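PDB 7P18: 3-oxosteroid 1-dehydrogenase from Sterolibacterium denitrificans, which probably catalyses the FAD-dependent 1,2-dehydrogenation of 3-oxosteroids to 3-oxo-Delta(1)-steroids, passing the electrons on to an acceptor. Local coordinates for residues V33-S39 with V225-T231; H170-E176 with Y466-N471; R245-I249 with L260-V266. One frame throughout, in Å; residues are numbered along the deposited sequence. Where two conformers were deposited one is given.

Contact 1. Residues V33-S39 with V225-T231. With FAD (flavin-adenine dinucleotide), chain C.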
loop_
_atom_site.group_PDB
_atom_site.type_symbol
_atom_site.label_atom_id
_atom_site.label_comp_id
_atom_site.label_asym_id
_atom_site.label_seq_id
_atom_site.Cartn_x
_atom_site.Cartn_y
_atom_site.Cartn_z
ATOM N N VAL A 33 -23.913 -2.364 -14.015
ATOM C CA VAL A 33 -22.429 -2.319 -13.902
ATOM C C VAL A 33 -21.811 -3.582 -14.510
ATOM O O VAL A 33 -22.334 -4.679 -14.248
ATOM C CB VAL A 33 -21.999 -2.116 -12.441
ATOM C CG1 VAL A 33 -20.497 -1.966 -12.316
ATOM C CG2 VAL A 33 -22.680 -0.891 -11.841
ATOM N N LEU A 34 -20.705 -3.404 -15.233
ATOM C CA LEU A 34 -19.741 -4.494 -15.539
ATOM C C LEU A 34 -18.358 -4.115 -15.000
ATOM O O LEU A 34 -17.921 -2.964 -15.227
ATOM C CB LEU A 34 -19.681 -4.680 -17.051
ATOM C CG LEU A 34 -18.591 -5.624 -17.558
ATOM C CD1 LEU A 34 -18.843 -7.039 -17.123
ATOM C CD2 LEU A 34 -18.437 -5.534 -19.074
ATOM N N VAL A 35 -17.682 -5.070 -14.362
ATOM C CA VAL A 35 -16.238 -4.944 -13.994
ATOM C C VAL A 35 -15.403 -5.824 -14.934
ATOM O O VAL A 35 -15.761 -7.000 -15.082
ATOM C CB VAL A 35 -16.004 -5.310 -12.529
ATOM C CG1 VAL A 35 -14.538 -5.084 -12.136
ATOM C CG2 VAL A 35 -16.948 -4.520 -11.625
ATOM N N VAL A 36 -14.359 -5.276 -15.543
ATOM C CA VAL A 36 -13.378 -6.060 -16.357
ATOM C C VAL A 36 -12.005 -6.055 -15.657
ATOM O O VAL A 36 -11.533 -4.945 -15.282
ATOM C CB VAL A 36 -13.291 -5.563 -17.811
ATOM C CG1 VAL A 36 -14.634 -5.711 -18.531
ATOM C CG2 VAL A 36 -12.756 -4.161 -17.949
ATOM N N GLU A 37 -11.391 -7.241 -15.529
ATOM C CA GLU A 37 -10.076 -7.481 -14.872
ATOM C C GLU A 37 -9.120 -8.149 -15.884
ATOM O O GLU A 37 -9.534 -9.160 -16.503
ATOM C CB GLU A 37 -10.272 -8.329 -13.610
ATOM C CG GLU A 37 -8.967 -8.894 -13.027
ATOM C CD GLU A 37 -7.913 -7.884 -12.669
ATOM O OE1 GLU A 37 -8.304 -6.811 -12.109
ATOM O OE2 GLU A 37 -6.705 -8.162 -12.933
ATOM N N LYS A 38 -7.936 -7.562 -16.068
ATOM C CA LYS A 38 -6.862 -8.000 -16.998
ATOM C C LYS A 38 -6.432 -9.422 -16.624
ATOM O O LYS A 38 -6.316 -10.235 -17.547
ATOM C CB LYS A 38 -5.698 -7.007 -16.971
ATOM C CG LYS A 38 -4.354 -7.421 -17.583
ATOM C CD LYS A 38 -3.456 -6.197 -17.497
ATOM C CE LYS A 38 -2.031 -6.406 -17.887
ATOM N NZ LYS A 38 -1.334 -5.121 -18.022
ATOM N N SER A 39 -6.268 -9.711 -15.332
ATOM C CA SER A 39 -5.528 -10.903 -14.852
ATOM C C SER A 39 -6.518 -12.025 -14.560
ATOM O O SER A 39 -7.738 -11.832 -14.709
ATOM C CB SER A 39 -4.642 -10.584 -13.669
ATOM O OG SER A 39 -5.363 -10.659 -12.461
ATOM N N VAL A 225 -23.287 -8.419 -9.738
ATOM C CA VAL A 225 -22.562 -7.531 -10.669
ATOM C C VAL A 225 -21.527 -8.398 -11.356
ATOM O O VAL A 225 -20.712 -9.014 -10.660
ATOM C CB VAL A 225 -21.901 -6.357 -9.927
ATOM C CG1 VAL A 225 -20.948 -5.600 -10.824
ATOM C CG2 VAL A 225 -22.942 -5.434 -9.318
ATOM N N PRO A 226 -21.546 -8.496 -12.707
ATOM C CA PRO A 226 -20.582 -9.341 -13.405
ATOM C C PRO A 226 -19.165 -8.779 -13.279
ATOM O O PRO A 226 -18.980 -7.562 -13.343
ATOM C CB PRO A 226 -21.075 -9.358 -14.858
ATOM C CG PRO A 226 -21.918 -8.085 -14.984
ATOM C CD PRO A 226 -22.525 -7.897 -13.617
ATOM N N LEU A 227 -18.208 -9.687 -13.133
ATOM C CA LEU A 227 -16.768 -9.383 -13.139
ATOM C C LEU A 227 -16.080 -10.319 -14.142
ATOM O O LEU A 227 -16.012 -11.500 -13.864
ATOM C CB LEU A 227 -16.238 -9.596 -11.728
ATOM C CG LEU A 227 -14.864 -8.974 -11.456
ATOM C CD1 LEU A 227 -14.635 -8.779 -9.971
ATOM C CD2 LEU A 227 -13.737 -9.809 -12.036
ATOM N N TRP A 228 -15.600 -9.791 -15.250
ATOM C CA TRP A 228 -14.932 -10.610 -16.293
ATOM C C TRP A 228 -13.429 -10.651 -16.031
ATOM O O TRP A 228 -12.768 -9.616 -16.205
ATOM C CB TRP A 228 -15.237 -10.093 -17.698
ATOM C CG TRP A 228 -16.677 -10.203 -18.093
ATOM C CD1 TRP A 228 -17.696 -10.778 -17.386
ATOM C CD2 TRP A 228 -17.259 -9.710 -19.310
ATOM N NE1 TRP A 228 -18.881 -10.623 -18.061
ATOM C CE2 TRP A 228 -18.645 -9.979 -19.242
ATOM C CE3 TRP A 228 -16.761 -9.016 -20.416
ATOM C CZ2 TRP A 228 -19.516 -9.632 -20.272
ATOM C CZ3 TRP A 228 -17.623 -8.655 -21.423
ATOM C CH2 TRP A 228 -18.984 -8.951 -21.343
ATOM N N LEU A 229 -12.915 -11.827 -15.672
ATOM C CA LEU A 229 -11.455 -12.070 -15.501
ATOM C C LEU A 229 -10.825 -12.290 -16.880
ATOM O O LEU A 229 -11.566 -12.537 -17.836
ATOM C CB LEU A 229 -11.239 -13.268 -14.577
ATOM C CG LEU A 229 -11.760 -13.090 -13.150
ATOM C CD1 LEU A 229 -11.780 -14.395 -12.390
ATOM C CD2 LEU A 229 -10.897 -12.092 -12.384
ATOM N N ASN A 230 -9.512 -12.131 -16.971
ATOM C CA ASN A 230 -8.737 -12.426 -18.200
ATOM C C ASN A 230 -9.267 -11.549 -19.326
ATOM O O ASN A 230 -9.260 -12.024 -20.485
ATOM C CB ASN A 230 -8.848 -13.915 -18.529
ATOM C CG ASN A 230 -8.440 -14.787 -17.371
ATOM O OD1 ASN A 230 -9.239 -15.566 -16.851
ATOM N ND2 ASN A 230 -7.211 -14.628 -16.953
ATOM N N THR A 231 -9.721 -10.330 -18.997
ATOM C CA THR A 231 -10.409 -9.416 -19.946
ATOM C C THR A 231 -9.780 -8.036 -19.846
ATOM O O THR A 231 -10.366 -7.119 -19.275
ATOM C CB THR A 231 -11.925 -9.391 -19.695
ATOM O OG1 THR A 231 -12.428 -10.722 -19.811
ATOM C CG2 THR A 231 -12.664 -8.511 -20.677
HETATM P PA FAD C . -4.857 -2.302 -7.726
HETATM O O1A FAD C . -5.314 -2.655 -6.357
HETATM O O2A FAD C . -3.510 -2.883 -8.063
HETATM O O5B FAD C . -5.963 -2.813 -8.739
HETATM C C5B FAD C . -5.776 -2.572 -10.158
HETATM C C4B FAD C . -6.334 -3.744 -10.907
HETATM O O4B FAD C . -6.473 -3.381 -12.307
HETATM C C3B FAD C . -5.477 -5.027 -10.876
HETATM O O3B FAD C . -6.259 -6.158 -10.507
HETATM C C2B FAD C . -4.932 -5.126 -12.303
HETATM O O2B FAD C . -4.582 -6.452 -12.674
HETATM C C1B FAD C . -6.044 -4.452 -13.107
HETATM N N9A FAD C . -5.636 -3.956 -14.423
HETATM C C8A FAD C . -4.434 -3.441 -14.815
HETATM N N7A FAD C . -4.386 -3.186 -16.119
HETATM C C5A FAD C . -5.653 -3.514 -16.584
HETATM C C6A FAD C . -6.245 -3.463 -17.865
HETATM N N6A FAD C . -5.598 -3.106 -18.981
HETATM N N1A FAD C . -7.529 -3.868 -17.970
HETATM C C2A FAD C . -8.164 -4.269 -16.865
HETATM N N3A FAD C . -7.692 -4.432 -15.625
HETATM C C4A FAD C . -6.420 -4.000 -15.551
HETATM N N1 FAD C . -2.147 1.247 0.754
HETATM C C2 FAD C . -2.982 1.678 1.727
HETATM O O2 FAD C . -3.587 2.760 1.615
HETATM N N3 FAD C . -3.216 0.952 2.824
HETATM C C4 FAD C . -2.430 -0.127 3.174
HETATM O O4 FAD C . -2.769 -0.809 4.136
HETATM C C4X FAD C . -1.510 -0.609 2.204
HETATM N N5 FAD C . -0.764 -1.665 2.483
HETATM C C5X FAD C . 0.057 -2.144 1.489
HETATM C C6 FAD C . 0.794 -3.328 1.725
HETATM C C7 FAD C . 1.533 -3.936 0.718
HETATM C C7M FAD C . 2.290 -5.221 0.983
HETATM C C8 FAD C . 1.499 -3.389 -0.577
HETATM C C8M FAD C . 2.273 -4.046 -1.706
HETATM C C9 FAD C . 0.852 -2.189 -0.798
HETATM C C9A FAD C . 0.076 -1.568 0.200
HETATM N N10 FAD C . -0.609 -0.360 -0.002
HETATM C C10 FAD C . -1.450 0.146 0.981
HETATM C "C1'" FAD C . -0.671 0.254 -1.334
HETATM C "C2'" FAD C . -1.967 -0.188 -2.048
HETATM O "O2'" FAD C . -2.115 -1.607 -2.088
HETATM C "C3'" FAD C . -2.082 0.372 -3.477
HETATM O "O3'" FAD C . -1.608 1.718 -3.557
HETATM C "C4'" FAD C . -3.502 0.250 -3.988
HETATM O "O4'" FAD C . -3.902 -1.106 -3.847
HETATM C "C5'" FAD C . -3.684 0.699 -5.422
HETATM O "O5'" FAD C . -5.055 0.413 -5.759
HETATM P P FAD C . -5.544 0.518 -7.268
HETATM O O1P FAD C . -6.956 0.125 -7.177
HETATM O O2P FAD C . -5.113 1.751 -7.924
HETATM O O3P FAD C . -4.745 -0.711 -7.997
#

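Contact 2. Residues H170-E176 with Y466-N471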
loop_
_atom_site.group_PDB
_atom_site.type_symbol
_atom_site.label_atom_id
_atom_site.label_comp_id
_atom_site.label_asym_id
_atom_site.label_seq_id
_atom_site.Cartn_x
_atom_site.Cartn_y
_atom_site.Cartn_z
ATOM N N HIS A 170 -0.081 -6.181 15.796
ATOM C CA HIS A 170 0.850 -5.111 16.265
ATOM C C HIS A 170 1.472 -5.481 17.618
ATOM O O HIS A 170 2.664 -5.201 17.827
ATOM C CB HIS A 170 0.142 -3.744 16.337
ATOM C CG HIS A 170 0.907 -2.726 17.098
ATOM N ND1 HIS A 170 0.610 -2.433 18.410
ATOM C CD2 HIS A 170 1.941 -1.943 16.771
ATOM C CE1 HIS A 170 1.443 -1.534 18.866
ATOM N NE2 HIS A 170 2.283 -1.238 17.885
ATOM N N VAL A 171 0.670 -6.086 18.489
ATOM C CA VAL A 171 1.058 -6.619 19.822
ATOM C C VAL A 171 2.346 -7.455 19.713
ATOM O O VAL A 171 3.235 -7.322 20.571
ATOM C CB VAL A 171 -0.094 -7.485 20.366
ATOM C CG1 VAL A 171 0.359 -8.275 21.568
ATOM C CG2 VAL A 171 -1.347 -6.679 20.657
ATOM N N MET A 172 2.426 -8.309 18.690
ATOM C CA MET A 172 3.531 -9.285 18.493
ATOM C C MET A 172 4.809 -8.571 18.014
ATOM O O MET A 172 5.898 -8.918 18.517
ATOM C CB MET A 172 3.117 -10.350 17.479
ATOM C CG MET A 172 1.934 -11.190 17.948
ATOM S SD MET A 172 1.399 -12.440 16.757
ATOM C CE MET A 172 2.892 -12.659 15.786
ATOM N N LEU A 173 4.683 -7.619 17.078
ATOM C CA LEU A 173 5.843 -6.870 16.492
ATOM C C LEU A 173 6.424 -5.915 17.548
ATOM O O LEU A 173 7.668 -5.796 17.613
ATOM C CB LEU A 173 5.395 -6.100 15.238
ATOM C CG LEU A 173 6.486 -5.474 14.363
ATOM C CD1 LEU A 173 7.006 -4.167 14.930
ATOM C CD2 LEU A 173 7.631 -6.434 14.107
ATOM N N ALA A 174 5.563 -5.267 18.350
ATOM C CA ALA A 174 5.987 -4.327 19.417
ATOM C C ALA A 174 6.401 -5.111 20.682
ATOM O O ALA A 174 7.064 -4.488 21.568
ATOM C CB ALA A 174 4.896 -3.327 19.704
ATOM N N LYS A 175 6.065 -6.412 20.738
ATOM C CA LYS A 175 6.390 -7.323 21.874
ATOM C C LYS A 175 5.679 -6.824 23.142
ATOM O O LYS A 175 6.344 -6.637 24.182
ATOM C CB LYS A 175 7.906 -7.400 22.116
ATOM C CG LYS A 175 8.725 -7.877 20.921
ATOM C CD LYS A 175 9.995 -8.617 21.278
ATOM C CE LYS A 175 10.496 -9.459 20.122
ATOM N NZ LYS A 175 10.781 -10.855 20.535
ATOM N N GLU A 176 4.378 -6.562 23.048
ATOM C CA GLU A 176 3.558 -6.132 24.201
ATOM C C GLU A 176 3.137 -7.383 24.970
ATOM O O GLU A 176 3.245 -8.485 24.437
ATOM C CB GLU A 176 2.371 -5.299 23.706
ATOM C CG GLU A 176 2.795 -4.082 22.902
ATOM C CD GLU A 176 1.657 -3.124 22.608
ATOM O OE1 GLU A 176 0.516 -3.599 22.452
ATOM O OE2 GLU A 176 1.906 -1.902 22.575
ATOM N N TYR A 466 5.631 3.769 17.652
ATOM C CA TYR A 466 4.531 2.795 17.477
ATOM C C TYR A 466 5.091 1.401 17.148
ATOM O O TYR A 466 4.526 0.407 17.603
ATOM C CB TYR A 466 3.549 3.268 16.407
ATOM C CG TYR A 466 2.335 2.397 16.215
ATOM C CD1 TYR A 466 1.407 2.187 17.223
ATOM C CD2 TYR A 466 2.096 1.786 14.998
ATOM C CE1 TYR A 466 0.296 1.375 17.027
ATOM C CE2 TYR A 466 0.990 0.979 14.779
ATOM C CZ TYR A 466 0.083 0.769 15.804
ATOM O OH TYR A 466 -0.988 -0.015 15.491
ATOM N N TYR A 467 6.119 1.319 16.305
ATOM C CA TYR A 467 6.727 0.055 15.846
ATOM C C TYR A 467 8.098 -0.148 16.498
ATOM O O TYR A 467 8.859 -0.992 16.001
ATOM C CB TYR A 467 6.762 0.036 14.314
ATOM C CG TYR A 467 5.447 -0.288 13.645
ATOM C CD1 TYR A 467 4.673 -1.385 13.995
ATOM C CD2 TYR A 467 5.000 0.499 12.590
ATOM C CE1 TYR A 467 3.482 -1.688 13.342
ATOM C CE2 TYR A 467 3.817 0.210 11.920
ATOM C CZ TYR A 467 3.037 -0.856 12.323
ATOM O OH TYR A 467 1.901 -1.084 11.620
ATOM N N GLY A 468 8.439 0.619 17.534
ATOM C CA GLY A 468 9.586 0.306 18.406
ATOM C C GLY A 468 9.290 -0.894 19.325
ATOM O O GLY A 468 8.188 -1.461 19.252
ATOM N N ASP A 469 10.252 -1.276 20.146
ATOM C CA ASP A 469 10.097 -2.360 21.156
ATOM C C ASP A 469 9.784 -1.673 22.495
ATOM O O ASP A 469 10.648 -0.966 23.009
ATOM C CB ASP A 469 11.345 -3.232 21.217
ATOM C CG ASP A 469 11.247 -4.429 22.158
ATOM O OD1 ASP A 469 10.403 -4.401 23.105
ATOM O OD2 ASP A 469 12.005 -5.354 21.928
ATOM N N TYR A 470 8.526 -1.787 22.906
ATOM C CA TYR A 470 7.926 -1.444 24.224
ATOM C C TYR A 470 8.954 -1.586 25.367
ATOM O O TYR A 470 9.099 -0.662 26.198
ATOM C CB TYR A 470 6.704 -2.362 24.355
ATOM C CG TYR A 470 6.090 -2.498 25.721
ATOM C CD1 TYR A 470 5.273 -1.500 26.228
ATOM C CD2 TYR A 470 6.269 -3.646 26.476
ATOM C CE1 TYR A 470 4.655 -1.628 27.463
ATOM C CE2 TYR A 470 5.664 -3.789 27.716
ATOM C CZ TYR A 470 4.858 -2.774 28.214
ATOM O OH TYR A 470 4.263 -2.889 29.439
ATOM N N ASN A 471 9.687 -2.704 25.402
ATOM C CA ASN A 471 10.614 -3.097 26.510
ATOM C C ASN A 471 11.876 -2.240 26.505
ATOM O O ASN A 471 12.578 -2.208 27.531
ATOM C CB ASN A 471 10.984 -4.581 26.408
ATOM C CG ASN A 471 9.736 -5.440 26.373
ATOM O OD1 ASN A 471 9.085 -5.598 27.406
ATOM N ND2 ASN A 471 9.331 -5.918 25.201
HETATM O O HOH W 1 3.437 0.269 20.314
#

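Contact 3. Residues R245-I249 with L260-V266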
loop_
_atom_site.group_PDB
_atom_site.type_symbol
_atom_site.label_atom_id
_atom_site.label_comp_id
_atom_site.label_asym_id
_atom_site.label_seq_id
_atom_site.Cartn_x
_atom_site.Cartn_y
_atom_site.Cartn_z
ATOM N N ARG A 245 -16.208 12.677 -26.037
ATOM C CA ARG A 245 -16.903 12.059 -24.893
ATOM C C ARG A 245 -16.565 10.577 -24.975
ATOM O O ARG A 245 -16.408 10.074 -26.092
ATOM C CB ARG A 245 -18.416 12.305 -25.007
ATOM C CG ARG A 245 -19.283 11.569 -23.999
ATOM C CD ARG A 245 -20.723 12.034 -24.080
ATOM N NE ARG A 245 -21.255 11.773 -25.406
ATOM C CZ ARG A 245 -22.162 10.846 -25.722
ATOM N NH1 ARG A 245 -22.671 10.046 -24.794
ATOM N NH2 ARG A 245 -22.562 10.731 -26.981
ATOM N N VAL A 246 -16.472 9.911 -23.834
ATOM C CA VAL A 246 -16.151 8.464 -23.785
ATOM C C VAL A 246 -17.471 7.727 -23.689
ATOM O O VAL A 246 -18.269 8.047 -22.770
ATOM C CB VAL A 246 -15.216 8.129 -22.605
ATOM C CG1 VAL A 246 -15.231 6.652 -22.296
ATOM C CG2 VAL A 246 -13.818 8.611 -22.903
ATOM N N THR A 247 -17.691 6.771 -24.597
ATOM C CA THR A 247 -18.986 6.050 -24.730
ATOM C C THR A 247 -18.796 4.556 -24.487
ATOM O O THR A 247 -19.810 3.824 -24.478
ATOM C CB THR A 247 -19.584 6.304 -26.119
ATOM O OG1 THR A 247 -18.617 5.883 -27.081
ATOM C CG2 THR A 247 -19.870 7.767 -26.346
ATOM N N GLY A 248 -17.547 4.111 -24.281
ATOM C CA GLY A 248 -17.272 2.688 -24.055
ATOM C C GLY A 248 -15.792 2.361 -24.060
ATOM O O GLY A 248 -14.961 3.276 -24.060
ATOM N N ILE A 249 -15.481 1.065 -24.105
ATOM C CA ILE A 249 -14.084 0.574 -24.171
ATOM C C ILE A 249 -14.011 -0.582 -25.167
ATOM O O ILE A 249 -15.023 -1.241 -25.377
ATOM C CB ILE A 249 -13.598 0.122 -22.782
ATOM C CG1 ILE A 249 -14.384 -1.072 -22.243
ATOM C CG2 ILE A 249 -13.624 1.299 -21.817
ATOM C CD1 ILE A 249 -13.815 -1.695 -20.976
ATOM N N LEU A 260 -17.460 -2.630 -25.989
ATOM C CA LEU A 260 -18.425 -2.546 -24.874
ATOM C C LEU A 260 -18.924 -1.109 -24.771
ATOM O O LEU A 260 -18.103 -0.205 -24.854
ATOM C CB LEU A 260 -17.716 -2.979 -23.585
ATOM C CG LEU A 260 -17.220 -4.426 -23.551
ATOM C CD1 LEU A 260 -16.523 -4.716 -22.235
ATOM C CD2 LEU A 260 -18.375 -5.400 -23.722
ATOM N N THR A 261 -20.226 -0.915 -24.603
ATOM C CA THR A 261 -20.819 0.439 -24.512
ATOM C C THR A 261 -21.124 0.753 -23.053
ATOM O O THR A 261 -21.722 -0.106 -22.380
ATOM C CB THR A 261 -22.074 0.552 -25.398
ATOM O OG1 THR A 261 -21.630 0.378 -26.746
ATOM C CG2 THR A 261 -22.768 1.887 -25.280
ATOM N N ALA A 262 -20.749 1.961 -22.624
ATOM C CA ALA A 262 -21.110 2.519 -21.302
ATOM C C ALA A 262 -22.038 3.707 -21.540
ATOM O O ALA A 262 -21.554 4.711 -22.044
ATOM C CB ALA A 262 -19.865 2.949 -20.540
ATOM N N ARG A 263 -23.316 3.561 -21.220
ATOM C CA ARG A 263 -24.319 4.642 -21.428
ATOM C C ARG A 263 -23.968 5.867 -20.569
ATOM O O ARG A 263 -24.179 6.988 -21.044
ATOM C CB ARG A 263 -25.718 4.182 -21.035
ATOM C CG ARG A 263 -26.201 2.956 -21.792
ATOM C CD ARG A 263 -27.699 2.821 -21.677
ATOM N NE ARG A 263 -28.175 1.521 -22.137
ATOM C CZ ARG A 263 -28.316 0.442 -21.378
ATOM N NH1 ARG A 263 -27.970 0.445 -20.101
ATOM N NH2 ARG A 263 -28.778 -0.668 -21.924
ATOM N N ARG A 264 -23.477 5.653 -19.342
ATOM C CA ARG A 264 -23.367 6.717 -18.304
ATOM C C ARG A 264 -21.900 7.012 -17.975
ATOM O O ARG A 264 -21.566 8.198 -17.816
ATOM C CB ARG A 264 -24.202 6.323 -17.089
ATOM C CG ARG A 264 -25.670 6.093 -17.426
ATOM C CD ARG A 264 -26.367 7.416 -17.644
ATOM N NE ARG A 264 -26.570 8.053 -16.353
ATOM C CZ ARG A 264 -27.518 7.712 -15.481
ATOM N NH1 ARG A 264 -28.373 6.734 -15.758
ATOM N NH2 ARG A 264 -27.605 8.355 -14.321
ATOM N N GLY A 265 -21.034 5.998 -17.879
ATOM C CA GLY A 265 -19.632 6.305 -17.559
ATOM C C GLY A 265 -18.718 5.105 -17.547
ATOM O O GLY A 265 -19.179 3.983 -17.326
ATOM N N VAL A 266 -17.449 5.395 -17.787
ATOM C CA VAL A 266 -16.313 4.448 -17.669
ATOM C C VAL A 266 -15.481 4.919 -16.488
ATOM O O VAL A 266 -15.039 6.081 -16.527
ATOM C CB VAL A 266 -15.472 4.428 -18.953
ATOM C CG1 VAL A 266 -14.167 3.663 -18.777
ATOM C CG2 VAL A 266 -16.294 3.889 -20.127
HETATM O O HOH W 2 -20.030 6.730 -20.962
#

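Contact 1. Residues V33-S39 with V225-T231
Val-35 and Leu-227 face each other in two parallel strands, and backbone bonds zip the pair together. Val-35 N gives to Pro-226 O at 3.0 Å, Trp-228 N to Val-35 O, and Glu-37 N to Trp-228 O at 2.8 Å; past the strand ends Thr-231 N reaches Glu-37 O, and Asn-230 N closes on Ser-39 O from above the carbonyl plane. Apolar contacts fill both faces. Leu-34 lays CD1 over one face of the Trp-228 indole, 3.6 Å from the five-membered ring centroid and 9° off its normal, a CH-pi contact, while Val-35 CG1 meets Leu-227 CG at 4.0 Å on the other side of the sheet. The polar end holds the FAD ribose, as at the end of strand two in a Rossmann-type fold: Glu-37, bent at chi2 (57°) to turn its carboxylate to the hydroxyls, takes O3B on OE1 and O2B on OE2, both at 2.7 Å. Ser-39 N meets OE2 on the anti side, 30° out of the carboxylate plane. Strand 227-228 is the outermost strand of the parallel sheet; strand 33-36 lies between it and strand 10-13, helix 17-28 packs on Val-33 and Val-35, and strand 256-262 touches Leu-34 and Trp-228.

Contact 2. Residues H170-E176 with Y466-N471
His-170 carries CG anti to its backbone N (chi1 166°) and Tyr-466 does likewise (chi1 -176°), which brings the two rings face against face. They form an offset stack with planes at 7° and centroids 4.0 Å apart, NE2 lying over the rim of the phenol near CE1. The same NE2 gives a nearly straight bond, 2.8 Å long, to Tyr-466 O in the imidazole plane; one residue thus holds both ring face and N-H. Tyr-467 adds CE1 at the imidazole edge, completing an aromatic cluster, and Leu-173 CD1 rests 3.7 Å from Tyr-467 CD1. An alanine at His-170 would remove stack and bond, and is likely to cost Tyr-466 O its imidazole donor and open a gap against one face of the phenol. Beyond, Lys-175, with positive phi, ends the helix in a Schellman motif and offers its O to Asn-471 ND2 at 3.2 Å; Asp-469 OD1 takes Asn-471 N in an Asx turn and ND2 on its syn lone pair, OD2 bonding Tyr-395 OH. Helix 166-174 thereby ends against the loop that follows helix 462-466, with helix 179-191 touching Val-171 and Met-172, and Tyr-115 of the steroid pocket bonded to Tyr-467 OH.

Contact 3. Residues R245-I249 with L260-V266
Ile-249 reaches both Leu-260 and Val-266. Its CB leaves the strand on the face that Leu-260 shares; CG1, in the cramped place between backbone N and carbonyl carbon (chi1 64°), comes within 4.1 Å of Leu-260 CB. The other branch, CG2, lies 3.9 Å from Val-266 CG1, and the tip, CD1, extends from CG1 toward Val-36 CG2 of strand 33-36 in the adjoining parallel sheet. Val-246 CG1 meets Val-266 CG2 at 3.7 Å, the two side chains crossing at about a right angle. Residues 245-249 and 260-262 lie in the antiparallel hairpin of strands 245-253 and 256-262, Val-266 in the parallel sheet. Ile-249 and Leu-260 are a hydrogen-bonded pair: Leu-260 N points almost straight down the carbonyl of Ile-249 at 2.9 Å, and Ile-249 N returns a bond to Leu-260 O. Gly-248 and Thr-261, a non-hydrogen-bonded pair, approach to 4.2 Å between their CA atoms, and a CB on Gly-248 would collide with Leu-260 O. Thr-247 and Gly-248 form a classic beta bulge opposite Ile-237 of strand 233-239. Ala-262 N bonds to Thr-247 O at 2.8 Å, from above its carbonyl plane. A water bridges Val-246 O and Ala-262 O where the chain turns at Arg-263 and Arg-264 into strand 265-268.

Contacts 1 and 3 are neighbours, their centres about 15 Å apart: Leu-34 CD2 packs 3.8 Å from Leu-260 CD1. Strand 265-268, entered in contact 3, belongs to the same parallel sheet as both strands of contact 1. Contact 3 is locally buried, although about 30 Å from the centre of the chain, and almost wholly apolar apart from its backbone bonds. Contact 1, partly buried, adds an indole to that aliphatic packing and ends in a carboxylate that holds the FAD ribose. Contact 2 stands about 41 Å from contact 1 between centres, on the opposite side of the chain's centre; also partly buried, it joins a helix end to a loop through rings and side-chain hydrogen bonds instead of paired strands.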